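Local coordinates for protein serine racemase (Enterococcus faecalis, PDB 4ECL) that belongs to the alanine racemase family, combining a TIM-type beta/alpha barrel with a C-terminal domain rich in beta strands, at residues A[40-51]-A[68-77]; A[204-212]-A[228-239]. One frame throughout, in Å; residues are numbered along the deposited sequence.

Contact 1: residues A[40-51]-A[68-77]; sequences EAYGHGMYEVTT and EGIRLRKYGI. With SO4 (sulfate ion), chain G.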
loop_
_atom_site.group_PDB
_atom_site.type_symbol
_atom_site.label_atom_id
_atom_site.label_comp_id
_atom_site.label_asym_id
_atom_site.label_seq_id
_atom_site.Cartn_x
_atom_site.Cartn_y
_atom_site.Cartn_z
ATOM N N GLU A 40 -4.864 6.705 -7.067
ATOM C CA GLU A 40 -4.258 6.190 -8.281
ATOM C C GLU A 40 -5.266 5.439 -9.137
ATOM O O GLU A 40 -4.953 4.363 -9.665
ATOM C CB GLU A 40 -3.076 5.282 -7.948
ATOM C CG GLU A 40 -1.856 6.053 -7.507
ATOM C CD GLU A 40 -1.319 6.932 -8.614
ATOM O OE1 GLU A 40 -1.477 6.561 -9.804
ATOM O OE2 GLU A 40 -0.753 7.999 -8.295
ATOM N N ALA A 41 -6.464 6.012 -9.254
ATOM C CA ALA A 41 -7.577 5.395 -9.977
ATOM C C ALA A 41 -7.798 3.972 -9.487
ATOM O O ALA A 41 -7.710 3.011 -10.264
ATOM C CB ALA A 41 -7.337 5.419 -11.483
ATOM N N TYR A 42 -8.050 3.853 -8.184
ATOM C CA TYR A 42 -8.254 2.563 -7.540
ATOM C C TYR A 42 -7.116 1.610 -7.880
ATOM O O TYR A 42 -7.340 0.415 -8.120
ATOM C CB TYR A 42 -9.584 1.953 -7.957
ATOM C CG TYR A 42 -10.810 2.575 -7.321
ATOM C CD1 TYR A 42 -10.989 3.952 -7.289
ATOM C CD2 TYR A 42 -11.811 1.775 -6.791
ATOM C CE1 TYR A 42 -12.130 4.524 -6.707
ATOM C CE2 TYR A 42 -12.964 2.330 -6.223
ATOM C CZ TYR A 42 -13.114 3.704 -6.176
ATOM O OH TYR A 42 -14.254 4.241 -5.613
ATOM N N GLY A 43 -5.903 2.160 -7.937
ATOM C CA GLY A 43 -4.698 1.373 -8.144
ATOM C C GLY A 43 -4.338 1.130 -9.601
ATOM O O GLY A 43 -3.281 0.589 -9.898
ATOM N N HIS A 44 -5.205 1.553 -10.513
ATOM C CA HIS A 44 -5.022 1.290 -11.936
ATOM C C HIS A 44 -4.001 2.219 -12.575
ATOM O O HIS A 44 -3.598 2.019 -13.720
ATOM C CB HIS A 44 -6.362 1.431 -12.667
ATOM C CG HIS A 44 -7.333 0.343 -12.342
ATOM N ND1 HIS A 44 -7.891 0.196 -11.093
ATOM C CD2 HIS A 44 -7.833 -0.661 -13.101
ATOM C CE1 HIS A 44 -8.692 -0.855 -11.092
ATOM N NE2 HIS A 44 -8.675 -1.391 -12.297
ATOM N N GLY A 45 -3.584 3.240 -11.841
ATOM C CA GLY A 45 -2.711 4.253 -12.405
ATOM C C GLY A 45 -3.511 5.467 -12.832
ATOM O O GLY A 45 -4.217 5.433 -13.834
HETATM N N MSE A 46 -3.399 6.552 -12.074
HETATM C CA MSE A 46 -4.211 7.727 -12.345
HETATM C C MSE A 46 -3.843 8.396 -13.662
HETATM O O MSE A 46 -4.720 8.867 -14.387
HETATM C CB MSE A 46 -4.146 8.740 -11.192
HETATM C CG MSE A 46 -5.394 9.619 -11.119
HETATM SE SE MSE A 46 -5.326 10.959 -9.723
HETATM C CE MSE A 46 -5.063 9.793 -8.185
ATOM N N TYR A 47 -2.554 8.426 -13.981
ATOM C CA TYR A 47 -2.108 9.054 -15.223
ATOM C C TYR A 47 -2.641 8.288 -16.431
ATOM O O TYR A 47 -3.235 8.863 -17.347
ATOM C CB TYR A 47 -0.580 9.130 -15.277
ATOM C CG TYR A 47 -0.054 9.708 -16.576
ATOM C CD1 TYR A 47 -0.270 11.039 -16.897
ATOM C CD2 TYR A 47 0.658 8.926 -17.478
ATOM C CE1 TYR A 47 0.200 11.582 -18.075
ATOM C CE2 TYR A 47 1.135 9.463 -18.668
ATOM C CZ TYR A 47 0.900 10.794 -18.961
ATOM O OH TYR A 47 1.363 11.348 -20.135
ATOM N N GLU A 48 -2.442 6.978 -16.406
ATOM C CA GLU A 48 -2.834 6.130 -17.516
ATOM C C GLU A 48 -4.338 6.185 -17.714
ATOM O O GLU A 48 -4.813 6.425 -18.817
ATOM C CB GLU A 48 -2.371 4.687 -17.286
ATOM C CG GLU A 48 -0.855 4.488 -17.407
ATOM C CD GLU A 48 -0.077 4.897 -16.148
ATOM O OE1 GLU A 48 -0.699 5.136 -15.085
ATOM O OE2 GLU A 48 1.168 4.979 -16.228
ATOM N N VAL A 49 -5.083 5.988 -16.635
ATOM C CA VAL A 49 -6.525 5.868 -16.742
ATOM C C VAL A 49 -7.214 7.172 -17.133
ATOM O O VAL A 49 -8.015 7.204 -18.070
ATOM C CB VAL A 49 -7.129 5.306 -15.455
ATOM C CG1 VAL A 49 -8.646 5.515 -15.433
ATOM C CG2 VAL A 49 -6.780 3.847 -15.329
ATOM N N THR A 50 -6.891 8.248 -16.427
ATOM C CA THR A 50 -7.589 9.514 -16.616
ATOM C C THR A 50 -7.341 10.147 -17.986
ATOM O O THR A 50 -8.274 10.664 -18.609
ATOM C CB THR A 50 -7.281 10.524 -15.482
ATOM O OG1 THR A 50 -7.392 9.873 -14.208
ATOM C CG2 THR A 50 -8.266 11.668 -15.516
ATOM N N THR A 51 -6.105 10.107 -18.473
ATOM C CA THR A 51 -5.844 10.638 -19.813
ATOM C C THR A 51 -6.654 9.868 -20.870
ATOM O O THR A 51 -7.217 10.463 -21.798
ATOM C CB THR A 51 -4.347 10.617 -20.166
ATOM O OG1 THR A 51 -3.856 9.283 -20.043
ATOM C CG2 THR A 51 -3.561 11.522 -19.225
ATOM N N GLU A 68 -4.323 15.258 -5.662
ATOM C CA GLU A 68 -4.748 14.442 -6.792
ATOM C C GLU A 68 -5.277 15.311 -7.923
ATOM O O GLU A 68 -4.927 15.102 -9.080
ATOM C CB GLU A 68 -5.797 13.432 -6.354
ATOM C CG GLU A 68 -5.199 12.318 -5.523
ATOM C CD GLU A 68 -6.247 11.365 -5.019
ATOM O OE1 GLU A 68 -7.431 11.748 -5.032
ATOM O OE2 GLU A 68 -5.893 10.240 -4.613
ATOM N N GLY A 69 -6.107 16.293 -7.585
ATOM C CA GLY A 69 -6.663 17.202 -8.578
ATOM C C GLY A 69 -5.607 17.996 -9.337
ATOM O O GLY A 69 -5.666 18.126 -10.563
ATOM N N ILE A 70 -4.638 18.537 -8.606
ATOM C CA ILE A 70 -3.542 19.272 -9.215
ATOM C C ILE A 70 -2.719 18.351 -10.146
ATOM O O ILE A 70 -2.335 18.752 -11.253
ATOM C CB ILE A 70 -2.649 19.902 -8.122
ATOM C CG1 ILE A 70 -3.400 21.023 -7.413
ATOM C CG2 ILE A 70 -1.369 20.463 -8.704
ATOM C CD1 ILE A 70 -2.567 21.685 -6.324
ATOM N N ARG A 71 -2.473 17.117 -9.708
ATOM C CA ARG A 71 -1.777 16.141 -10.555
ATOM C C ARG A 71 -2.499 15.911 -11.881
ATOM O O ARG A 71 -1.861 15.858 -12.932
ATOM C CB ARG A 71 -1.573 14.817 -9.822
ATOM C CG ARG A 71 -0.350 14.827 -8.912
ATOM C CD ARG A 71 -0.346 13.636 -7.979
ATOM N NE ARG A 71 -0.246 12.382 -8.709
ATOM C CZ ARG A 71 -0.795 11.241 -8.308
ATOM N NH1 ARG A 71 -1.501 11.198 -7.181
ATOM N NH2 ARG A 71 -0.649 10.144 -9.039
ATOM N N LEU A 72 -3.827 15.806 -11.834
ATOM C CA LEU A 72 -4.617 15.625 -13.050
ATOM C C LEU A 72 -4.396 16.770 -14.014
ATOM O O LEU A 72 -4.195 16.551 -15.208
ATOM C CB LEU A 72 -6.100 15.490 -12.734
ATOM C CG LEU A 72 -6.462 14.236 -11.946
ATOM C CD1 LEU A 72 -7.969 14.081 -11.928
ATOM C CD2 LEU A 72 -5.806 13.044 -12.628
ATOM N N ARG A 73 -4.421 17.988 -13.489
ATOM C CA ARG A 73 -4.173 19.183 -14.292
ATOM C C ARG A 73 -2.792 19.130 -14.938
ATOM O O ARG A 73 -2.614 19.549 -16.083
ATOM C CB ARG A 73 -4.300 20.451 -13.435
ATOM C CG ARG A 73 -5.731 20.797 -12.994
ATOM C CD ARG A 73 -6.658 20.948 -14.196
ATOM N NE ARG A 73 -7.984 21.442 -13.820
ATOM C CZ ARG A 73 -9.115 21.100 -14.428
ATOM N NH1 ARG A 73 -9.088 20.248 -15.445
ATOM N NH2 ARG A 73 -10.276 21.603 -14.016
ATOM N N LYS A 74 -1.814 18.620 -14.194
ATOM C CA LYS A 74 -0.462 18.487 -14.718
ATOM C C LYS A 74 -0.381 17.382 -15.764
ATOM O O LYS A 74 0.498 17.404 -16.621
ATOM C CB LYS A 74 0.541 18.227 -13.590
ATOM C CG LYS A 74 0.771 19.429 -12.676
ATOM C CD LYS A 74 1.474 19.031 -11.383
ATOM C CE LYS A 74 1.699 20.249 -10.467
ATOM N NZ LYS A 74 2.257 19.884 -9.124
ATOM N N TYR A 75 -1.289 16.412 -15.695
ATOM C CA TYR A 75 -1.336 15.354 -16.713
ATOM C C TYR A 75 -1.999 15.849 -17.995
ATOM O O TYR A 75 -2.065 15.127 -18.981
ATOM C CB TYR A 75 -2.091 14.124 -16.200
ATOM C CG TYR A 75 -1.424 13.417 -15.044
ATOM C CD1 TYR A 75 -0.059 13.567 -14.800
ATOM C CD2 TYR A 75 -2.156 12.587 -14.202
ATOM C CE1 TYR A 75 0.555 12.911 -13.745
ATOM C CE2 TYR A 75 -1.553 11.933 -13.142
ATOM C CZ TYR A 75 -0.199 12.097 -12.920
ATOM O OH TYR A 75 0.397 11.442 -11.865
ATOM N N GLY A 76 -2.506 17.079 -17.972
ATOM C CA GLY A 76 -3.184 17.644 -19.126
ATOM C C GLY A 76 -4.696 17.488 -19.103
ATOM O O GLY A 76 -5.364 17.741 -20.109
ATOM N N ILE A 77 -5.243 17.078 -17.960
ATOM C CA ILE A 77 -6.686 16.913 -17.843
ATOM C C ILE A 77 -7.352 18.286 -17.847
ATOM O O ILE A 77 -6.989 19.162 -17.074
ATOM C CB ILE A 77 -7.078 16.125 -16.583
ATOM C CG1 ILE A 77 -6.507 14.710 -16.656
ATOM C CG2 ILE A 77 -8.584 16.046 -16.462
ATOM C CD1 ILE A 77 -6.968 13.948 -17.894
HETATM S S SO4 G . -17.825 3.117 -5.857
HETATM O O1 SO4 G . -17.637 4.393 -5.158
HETATM O O2 SO4 G . -18.430 3.370 -7.165
HETATM O O3 SO4 G . -16.514 2.495 -6.019
HETATM O O4 SO4 G . -18.673 2.241 -5.056
#
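The carbonyl O of M46 accepts two bonds from T50, one from its backbone N and one from its hydroxyl, OG1 lying 2.9 Å from M46 O. This double grip fixes the rotation of T50 on helix 46-55, one of two successive outer helices of the beta/alpha barrel, joined in sequence through strand 60-63. The short segments 46-51 and 68-74 approach to 10.4 Å between axes and cross at -65°. With chi1 at -47°, OG1 stays beside the T50 backbone N, while CG2, anti to that N, meets I77 CD1 at 3.5 Å.

M46, modelled as selenomethionine, fills the middle of the interface. Its SE lies 3.6 Å from L72 CD2, the two chains crossing at about a right angle, and a bend at the last torsion sends CE to E68 CG at 3.7 Å. The E68 carboxylate is committed outside the pair: OE1 accepts from A64 N, and OE2 accepts from A39 N and forms a salt bridge with R367 of the second subunit. At the start of helix 46-55, M46 N donates to E40 OE1 at 3.0 Å, almost straight but from above the carboxylate plane. The salt bridge from E40 OE2 to R71 NH2 is modelled too tightly for its geometry to be trusted.

Toward the surface, Y47 and Y75 form an edge-to-face pair, with centroids 4.7 Å apart and planes at 72°. Y47 CD1 sits above the Y75 ring near its rim, and Y47 CB adds a CH-pi contact over the same ring. G76, just beyond Y75, closes helix 66-74 in a Schellman motif. The face of Y75 opposite Y47 carries R71 O, 3.2 Å above the ring plane and likewise offset toward the rim.

Contact 2: residues A[204-212]-A[228-239]; sequences SYGLLNYPE and LSSTNDKTKLEL. With SO4 (sulfate ion), chain G.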
loop_
_atom_site.group_PDB
_atom_site.type_symbol
_atom_site.label_atom_id
_atom_site.label_comp_id
_atom_site.label_asym_id
_atom_site.label_seq_id
_atom_site.Cartn_x
_atom_site.Cartn_y
_atom_site.Cartn_z
ATOM N N SER A 204 -21.434 3.527 -7.802
ATOM C CA SER A 204 -21.629 2.333 -8.650
ATOM C C SER A 204 -22.899 1.547 -8.328
ATOM O O SER A 204 -23.689 1.248 -9.214
ATOM C CB SER A 204 -20.431 1.365 -8.576
ATOM O OG SER A 204 -19.248 1.914 -9.144
ATOM N N TYR A 205 -23.087 1.176 -7.069
ATOM C CA TYR A 205 -24.261 0.383 -6.721
ATOM C C TYR A 205 -25.563 1.207 -6.730
ATOM O O TYR A 205 -26.667 0.653 -6.799
ATOM C CB TYR A 205 -24.049 -0.338 -5.388
ATOM C CG TYR A 205 -23.104 -1.512 -5.503
ATOM C CD1 TYR A 205 -23.553 -2.748 -5.959
ATOM C CD2 TYR A 205 -21.764 -1.383 -5.171
ATOM C CE1 TYR A 205 -22.690 -3.837 -6.076
ATOM C CE2 TYR A 205 -20.890 -2.463 -5.280
ATOM C CZ TYR A 205 -21.358 -3.687 -5.734
ATOM O OH TYR A 205 -20.489 -4.760 -5.841
ATOM N N GLY A 206 -25.426 2.527 -6.673
ATOM C CA GLY A 206 -26.577 3.415 -6.767
ATOM C C GLY A 206 -27.190 3.304 -8.150
ATOM O O GLY A 206 -28.417 3.241 -8.308
ATOM N N LEU A 207 -26.322 3.288 -9.156
ATOM C CA LEU A 207 -26.735 3.025 -10.535
ATOM C C LEU A 207 -27.296 1.613 -10.679
ATOM O O LEU A 207 -28.390 1.426 -11.199
ATOM C CB LEU A 207 -25.553 3.198 -11.495
ATOM C CG LEU A 207 -25.834 2.833 -12.951
ATOM C CD1 LEU A 207 -27.086 3.562 -13.482
ATOM C CD2 LEU A 207 -24.619 3.155 -13.799
ATOM N N LEU A 208 -26.540 0.620 -10.218
ATOM C CA LEU A 208 -26.921 -0.784 -10.398
ATOM C C LEU A 208 -28.195 -1.181 -9.660
ATOM O O LEU A 208 -28.971 -2.002 -10.154
ATOM C CB LEU A 208 -25.788 -1.716 -9.951
ATOM C CG LEU A 208 -24.463 -1.641 -10.703
ATOM C CD1 LEU A 208 -23.463 -2.622 -10.083
ATOM C CD2 LEU A 208 -24.672 -1.928 -12.182
ATOM N N ASN A 209 -28.388 -0.625 -8.467
ATOM C CA ASN A 209 -29.506 -1.024 -7.615
ATOM C C ASN A 209 -30.635 0.013 -7.484
ATOM O O ASN A 209 -31.746 -0.319 -7.048
ATOM C CB ASN A 209 -28.987 -1.454 -6.238
ATOM C CG ASN A 209 -28.462 -2.883 -6.237
ATOM O OD1 ASN A 209 -28.995 -3.741 -6.937
ATOM N ND2 ASN A 209 -27.411 -3.143 -5.461
ATOM N N TYR A 210 -30.345 1.260 -7.851
ATOM C CA TYR A 210 -31.353 2.322 -7.834
ATOM C C TYR A 210 -31.351 3.080 -9.170
ATOM O O TYR A 210 -31.211 4.303 -9.212
ATOM C CB TYR A 210 -31.141 3.248 -6.608
ATOM C CG TYR A 210 -31.375 2.494 -5.320
ATOM C CD1 TYR A 210 -30.366 1.725 -4.750
ATOM C CD2 TYR A 210 -32.623 2.492 -4.706
ATOM C CE1 TYR A 210 -30.586 0.995 -3.598
ATOM C CE2 TYR A 210 -32.851 1.765 -3.543
ATOM C CZ TYR A 210 -31.828 1.018 -2.997
ATOM O OH TYR A 210 -32.035 0.279 -1.853
ATOM N N PRO A 211 -31.524 2.345 -10.277
ATOM C CA PRO A 211 -31.342 2.959 -11.593
ATOM C C PRO A 211 -32.445 3.956 -11.902
ATOM O O PRO A 211 -32.275 4.826 -12.755
ATOM C CB PRO A 211 -31.452 1.770 -12.542
ATOM C CG PRO A 211 -32.371 0.832 -11.843
ATOM C CD PRO A 211 -32.098 0.994 -10.372
ATOM N N GLU A 212 -33.566 3.825 -11.203
ATOM C CA GLU A 212 -34.704 4.706 -11.408
ATOM C C GLU A 212 -34.438 6.150 -10.976
ATOM O O GLU A 212 -35.158 7.053 -11.393
ATOM C CB GLU A 212 -35.944 4.148 -10.709
ATOM C CG GLU A 212 -36.021 4.440 -9.215
ATOM C CD GLU A 212 -35.142 3.538 -8.350
ATOM O OE1 GLU A 212 -34.847 2.382 -8.754
ATOM O OE2 GLU A 212 -34.761 3.999 -7.248
ATOM N N LEU A 228 -16.737 -5.931 -9.211
ATOM C CA LEU A 228 -17.713 -5.590 -8.186
ATOM C C LEU A 228 -17.187 -5.927 -6.790
ATOM O O LEU A 228 -16.695 -7.030 -6.558
ATOM C CB LEU A 228 -19.076 -6.227 -8.469
ATOM C CG LEU A 228 -19.793 -5.640 -9.690
ATOM C CD1 LEU A 228 -21.270 -6.010 -9.660
ATOM C CD2 LEU A 228 -19.617 -4.119 -9.781
ATOM N N SER A 229 -17.302 -4.957 -5.882
ATOM C CA SER A 229 -16.714 -4.991 -4.530
ATOM C C SER A 229 -16.676 -6.365 -3.844
ATOM O O SER A 229 -15.785 -6.639 -3.026
ATOM C CB SER A 229 -17.410 -3.966 -3.616
ATOM O OG SER A 229 -17.198 -2.636 -4.064
ATOM N N SER A 230 -17.650 -7.209 -4.183
ATOM C CA SER A 230 -17.688 -8.592 -3.728
ATOM C C SER A 230 -18.267 -9.495 -4.812
ATOM O O SER A 230 -18.495 -9.061 -5.945
ATOM C CB SER A 230 -18.517 -8.722 -2.448
ATOM O OG SER A 230 -17.897 -8.043 -1.367
ATOM N N THR A 231 -18.509 -10.748 -4.445
ATOM C CA THR A 231 -19.081 -11.739 -5.349
ATOM C C THR A 231 -19.982 -12.685 -4.553
ATOM O O THR A 231 -19.578 -13.167 -3.495
ATOM C CB THR A 231 -17.969 -12.557 -6.063
ATOM O OG1 THR A 231 -16.876 -12.797 -5.164
ATOM C CG2 THR A 231 -17.454 -11.813 -7.290
ATOM N N ASN A 232 -21.201 -12.940 -5.028
ATOM C CA ASN A 232 -21.760 -12.319 -6.223
ATOM C C ASN A 232 -23.168 -11.797 -5.939
ATOM O O ASN A 232 -24.129 -12.576 -5.922
ATOM C CB ASN A 232 -21.840 -13.330 -7.373
ATOM C CG ASN A 232 -20.486 -13.887 -7.769
ATOM O OD1 ASN A 232 -19.803 -13.335 -8.634
ATOM N ND2 ASN A 232 -20.093 -14.991 -7.141
ATOM N N ASP A 233 -23.300 -10.492 -5.716
ATOM C CA ASP A 233 -24.622 -9.905 -5.508
ATOM C C ASP A 233 -25.412 -9.867 -6.807
ATOM O O ASP A 233 -24.858 -9.567 -7.870
ATOM C CB ASP A 233 -24.524 -8.485 -4.938
ATOM C CG ASP A 233 -25.878 -7.774 -4.899
ATOM O OD1 ASP A 233 -26.885 -8.423 -4.536
ATOM O OD2 ASP A 233 -25.940 -6.570 -5.240
ATOM N N LYS A 234 -26.702 -10.173 -6.717
ATOM C CA LYS A 234 -27.609 -9.935 -7.830
ATOM C C LYS A 234 -28.119 -8.497 -7.773
ATOM O O LYS A 234 -29.064 -8.192 -7.042
ATOM C CB LYS A 234 -28.788 -10.910 -7.803
ATOM C CG LYS A 234 -29.695 -10.797 -9.021
ATOM C CD LYS A 234 -29.971 -12.163 -9.627
ATOM C CE LYS A 234 -28.670 -12.900 -9.921
ATOM N NZ LYS A 234 -28.915 -14.283 -10.421
ATOM N N THR A 235 -27.478 -7.617 -8.536
ATOM C CA THR A 235 -27.926 -6.235 -8.628
ATOM C C THR A 235 -29.179 -6.148 -9.494
ATOM O O THR A 235 -29.483 -7.078 -10.237
ATOM C CB THR A 235 -26.830 -5.331 -9.210
ATOM O OG1 THR A 235 -26.316 -5.926 -10.404
ATOM C CG2 THR A 235 -25.690 -5.140 -8.198
ATOM N N LYS A 236 -29.906 -5.039 -9.395
ATOM C CA LYS A 236 -31.121 -4.860 -10.180
ATOM C C LYS A 236 -30.787 -4.847 -11.667
ATOM O O LYS A 236 -31.360 -5.603 -12.442
ATOM C CB LYS A 236 -31.869 -3.586 -9.776
ATOM C CG LYS A 236 -32.490 -3.650 -8.387
ATOM C CD LYS A 236 -33.300 -4.924 -8.219
ATOM C CE LYS A 236 -33.818 -5.080 -6.794
ATOM N NZ LYS A 236 -34.465 -6.413 -6.578
ATOM N N LEU A 237 -29.852 -3.995 -12.067
ATOM C CA LEU A 237 -29.342 -4.066 -13.421
ATOM C C LEU A 237 -28.196 -5.061 -13.406
ATOM O O LEU A 237 -27.420 -5.105 -12.454
ATOM C CB LEU A 237 -28.782 -2.724 -13.875
ATOM C CG LEU A 237 -29.617 -1.459 -13.840
ATOM C CD1 LEU A 237 -28.811 -0.401 -14.560
ATOM C CD2 LEU A 237 -30.963 -1.691 -14.522
ATOM N N GLU A 238 -28.080 -5.858 -14.454
ATOM C CA GLU A 238 -26.900 -6.686 -14.609
ATOM C C GLU A 238 -26.181 -6.243 -15.865
ATOM O O GLU A 238 -26.560 -6.608 -16.973
ATOM C CB GLU A 238 -27.267 -8.169 -14.666
ATOM C CG GLU A 238 -27.707 -8.731 -13.323
ATOM C CD GLU A 238 -27.828 -10.243 -13.331
ATOM O OE1 GLU A 238 -28.076 -10.817 -14.415
ATOM O OE2 GLU A 238 -27.668 -10.858 -12.255
ATOM N N LEU A 239 -25.161 -5.420 -15.684
ATOM C CA LEU A 239 -24.404 -4.884 -16.800
ATOM C C LEU A 239 -23.250 -5.804 -17.175
ATOM O O LEU A 239 -22.759 -6.588 -16.354
ATOM C CB LEU A 239 -23.865 -3.491 -16.460
ATOM C CG LEU A 239 -24.930 -2.428 -16.174
ATOM C CD1 LEU A 239 -24.274 -1.073 -15.946
ATOM C CD2 LEU A 239 -25.921 -2.369 -17.323
HETATM S S SO4 G . -17.825 3.117 -5.857
HETATM O O1 SO4 G . -17.637 4.393 -5.158
HETATM O O2 SO4 G . -18.430 3.370 -7.165
HETATM O O3 SO4 G . -16.514 2.495 -6.019
HETATM O O4 SO4 G . -18.673 2.241 -5.056
#
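Short helix 204-209 follows barrel strand 198-200 and packs on the loop that leads from strand 217-220 to strand 245-257, so the contact pins this interdomain loop to the barrel. Two bonds at the helix's C-terminal end do so: L237 N donates to L208 O at 2.9 Å, in the carbonyl plane, and K236 N to N209 OD1, also at 2.9 Å but tilted 20° from the amide's carbonyl plane. Because N209 ND2 donates in turn to A164 O, the amide is held at both its polar atoms and its flip is fixed.

L208 supplies the apolar centre. Its two methyl branches diverge: CD1 meets L228 CD1 tip to tip at 4.1 Å, whereas CD2 reaches L239 CD1 at 3.9 Å, and CB packs on T235. The Y205 side chain crosses T235 at about a right angle, T235 CG2 lying at the tyrosine's ring edge, and Y205 OH comes 3.3 Å from L228 CB. At the opposite end of the helix, S204 donates both N and OG to O2 of the sulfate ion, OG at 2.6 Å. Beyond the helix, P211 and L237 run antiparallel, side against side, P211 CB lying 3.9 Å from L237 CG.

In the fold
Both segments of contact 1 precede those of contact 2 in the chain, and the chain's centre falls between the two contacts, whose own centres are about 26 Å apart and nearest atoms about 7 Å apart. Both are built from helices and loops that surround or follow strands of the parallel barrel sheet: contact 1 flanks strand 60-63, contact 2 joins the helix after strand 198-200 and the loop after strand 217-220. They do not touch, but the sulfate ion links them: Y42 OH from 40-51 and S204 from 204-212 bond it, together with G221 N and V222 N. This anion site, at one end of the barrel, probably corresponds to the cofactor phosphate pocket of alanine racemase relatives.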